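Local coordinates for protein enoyl-CoA hydratase (PDB 3OC7) that probably catalyses the reversible addition of water to the double bond of enoyl-CoA thioesters in fatty acid metabolism, at residues 130-135 against 188-193. Sequence-based numbering, arbitrary orientation.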
ATOM      1  N   CYS A 130       4.977  14.807  -7.734  1.00  8.06           N
ATOM      2  CA  CYS A 130       4.904  14.437  -9.174  1.00  8.24           C
ATOM      3  C   CYS A 130       4.078  13.136  -9.391  1.00  8.43           C
ATOM      4  O   CYS A 130       4.099  12.222  -8.554  1.00  8.54           O
ATOM      5  CB  CYS A 130       6.313  14.348  -9.788  1.00  8.07           C
ATOM      6  SG  CYS A 130       7.194  15.962  -9.928  1.00 10.16           S
ATOM      7  N   ASP A 131       3.378  13.041 -10.531  1.00  8.10           N
ATOM      8  CA  ASP A 131       2.597  11.829 -10.849  1.00  8.58           C
ATOM      9  C   ASP A 131       3.482  10.601 -11.182  1.00  8.28           C
ATOM     10  O   ASP A 131       3.153   9.458 -10.793  1.00  8.68           O
ATOM     11  CB  ASP A 131       1.615  12.136 -11.996  1.00  9.36           C
ATOM     12  CG  ASP A 131       0.746  13.325 -11.688  1.00  8.71           C
ATOM     13  OD1 ASP A 131      -0.182  13.170 -10.864  1.00  8.69           O
ATOM     14  OD2 ASP A 131       1.010  14.419 -12.241  1.00  9.40           O
ATOM     15  N   ILE A 132       4.588  10.853 -11.887  1.00  8.10           N
ATOM     16  CA  ILE A 132       5.587   9.837 -12.313  1.00  8.29           C
ATOM     17  C   ILE A 132       6.981  10.399 -11.981  1.00  7.78           C
ATOM     18  O   ILE A 132       7.178  11.619 -12.071  1.00  8.72           O
ATOM     19  CB  ILE A 132       5.459   9.522 -13.848  1.00  8.26           C
ATOM     20  CG1 ILE A 132       4.045   9.004 -14.187  1.00  9.19           C
ATOM     21  CG2 ILE A 132       6.548   8.525 -14.310  1.00  9.41           C
ATOM     22  CD1 ILE A 132       3.715   8.890 -15.714  1.00 10.76           C
ATOM     23  N   ALA A 133       7.918   9.540 -11.537  1.00  7.56           N
ATOM     24  CA  ALA A 133       9.305   9.971 -11.250  1.00  7.92           C
ATOM     25  C   ALA A 133      10.326   8.910 -11.712  1.00  8.25           C
ATOM     26  O   ALA A 133      10.167   7.704 -11.421  1.00  8.66           O
ATOM     27  CB  ALA A 133       9.492  10.285  -9.759  1.00  8.94           C
ATOM     28  N   VAL A 134      11.359   9.367 -12.428  1.00  9.05           N
ATOM     29  CA  VAL A 134      12.462   8.509 -12.935  1.00  9.10           C
ATOM     30  C   VAL A 134      13.817   9.001 -12.395  1.00  9.69           C
ATOM     31  O   VAL A 134      14.072  10.212 -12.406  1.00 10.30           O
ATOM     32  CB  VAL A 134      12.484   8.477 -14.518  1.00  9.43           C
ATOM     33  CG1 VAL A 134      13.461   7.417 -15.087  1.00 11.55           C
ATOM     34  CG2 VAL A 134      11.068   8.273 -15.073  1.00 10.73           C
ATOM     35  N   ALA A 135      14.661   8.078 -11.914  1.00 10.19           N
ATOM     36  CA  ALA A 135      16.003   8.460 -11.416  1.00 10.26           C
ATOM     37  C   ALA A 135      17.163   7.647 -12.013  1.00 10.81           C
ATOM     38  O   ALA A 135      17.075   6.408 -12.149  1.00 11.16           O
ATOM     39  CB  ALA A 135      16.065   8.382  -9.889  1.00 10.57           C
ATOM     40  N   LEU A 188       9.086   5.400  -3.608  1.00  8.81           N
ATOM     41  CA  LEU A 188       9.525   6.821  -3.661  1.00  9.19           C
ATOM     42  C   LEU A 188       9.606   7.344  -5.113  1.00  9.11           C
ATOM     43  O   LEU A 188       9.279   8.519  -5.377  1.00  9.16           O
ATOM     44  CB  LEU A 188      10.854   7.035  -2.919  1.00  9.49           C
ATOM     45  CG  LEU A 188      11.436   8.463  -2.945  1.00 10.21           C
ATOM     46  CD1 LEU A 188      10.474   9.502  -2.331  1.00 12.29           C
ATOM     47  CD2 LEU A 188      12.781   8.533  -2.247  1.00 12.83           C
ATOM     48  N   ILE A 189      10.047   6.481  -6.039  1.00  8.32           N
ATOM     49  CA  ILE A 189      10.023   6.778  -7.499  1.00  8.76           C
ATOM     50  C   ILE A 189       9.283   5.682  -8.257  1.00  8.69           C
ATOM     51  O   ILE A 189       9.019   4.600  -7.694  1.00  9.55           O
ATOM     52  CB  ILE A 189      11.473   7.006  -8.105  1.00  8.27           C
ATOM     53  CG1 ILE A 189      12.288   5.699  -8.068  1.00  8.61           C
ATOM     54  CG2 ILE A 189      12.197   8.167  -7.383  1.00 10.51           C
ATOM     55  CD1 ILE A 189      13.694   5.781  -8.686  1.00  9.92           C
ATOM     56  N   THR A 190       8.952   5.959  -9.520  1.00  8.36           N
ATOM     57  CA  THR A 190       8.304   4.978 -10.421  1.00  9.02           C
ATOM     58  C   THR A 190       9.291   3.947 -10.994  1.00  9.24           C
ATOM     59  O   THR A 190       8.974   2.737 -11.066  1.00 10.56           O
ATOM     60  CB  THR A 190       7.562   5.697 -11.596  1.00  9.21           C
ATOM     61  OG1 THR A 190       6.808   6.820 -11.092  1.00  9.50           O
ATOM     62  CG2 THR A 190       6.633   4.736 -12.355  1.00 10.58           C
ATOM     63  N   MET A 191      10.457   4.425 -11.436  1.00 10.73           N
ATOM     64  CA  MET A 191      11.472   3.546 -12.037  1.00 11.97           C
ATOM     65  C   MET A 191      12.893   4.090 -11.969  1.00 11.52           C
ATOM     66  O   MET A 191      13.126   5.298 -12.123  1.00 10.72           O
ATOM     67  CB  MET A 191      11.119   3.208 -13.486  1.00 14.76           C
ATOM     68  CG  MET A 191      10.692   4.366 -14.347  1.00 17.79           C
ATOM     69  SD  MET A 191      10.259   3.910 -16.058  1.00 28.72           S
ATOM     70  CE  MET A 191      11.881   3.630 -16.701  1.00 18.90           C
ATOM     71  N   ALA A 192      13.824   3.169 -11.738  1.00 11.74           N
ATOM     72  CA  ALA A 192      15.264   3.427 -11.918  1.00 11.98           C
ATOM     73  C   ALA A 192      15.682   3.180 -13.380  1.00 12.94           C
ATOM     74  O   ALA A 192      15.259   2.191 -13.992  1.00 15.01           O
ATOM     75  CB  ALA A 192      16.076   2.525 -10.975  1.00 12.20           C
ATOM     76  N   ALA A 193      16.515   4.061 -13.941  1.00 13.15           N
ATOM     77  CA  ALA A 193      16.982   3.895 -15.340  1.00 14.03           C
ATOM     78  C   ALA A 193      18.461   4.250 -15.487  1.00 15.28           C
ATOM     79  O   ALA A 193      18.890   5.273 -14.973  1.00 15.39           O
ATOM     80  CB  ALA A 193      16.130   4.754 -16.294  1.00 14.62           C
TER
HETATM   81  O   HOH W   1       4.041   6.789 -11.171  1.00  8.24           O
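Thr190 OG1 accepts the backbone N-H of Ala133 at 3.0 Å, nearly straight at 168°, and so takes the place a main-chain carbonyl would fill in a regular parallel pair. Its chi1 of -45° sets OG1 beside its own backbone N, and Thr190 thereby meets both the N-H and the C=O of one residue: Thr190 N returns a bond to Ala133 O, 2.9 Å away and on a lone pair. Met191 N also reaches Ala133 O, at 3.3 Å and nearly in line with the C=O bond, leaving that carbonyl gripped twice. From here regular parallel pairing takes over, Ala135 N giving to Met191 O and Ala193 N to Ala135 O.

Side chains close both faces of this seam. On one, Val134 and Met191 lie side by side, with Val134 CG2 4.0 Å from Met191 CG, and helix 196-208 packs against both. On the other, chi1 of Ile189 puts CG1 between its N and carbonyl carbon, and the extended chi2 (178°) carries CD1 on to Ala135 CB, 3.7 Å away; helix 180-186 covers this side.

Farther out, a water accepts a hydrogen bond from Thr190 OG1 (2.8 Å) and donates to Asp131 O, extending the join past the start of the strand. Asp131 is itself anchored by a salt bridge to Lys219, while Arg166 of a second subunit bonds to the carbonyls of Cys130 and Leu188. Within this chain, strand 191-192 is an outermost strand of the mixed sheet of the crotonase fold and pairs with strand 132-135. Where the incoming chain is still loop, the threonine hydroxyl satisfies the N-H of buried Ala133 in a carbonyl's stead and passes the link through the water to Asp131 O.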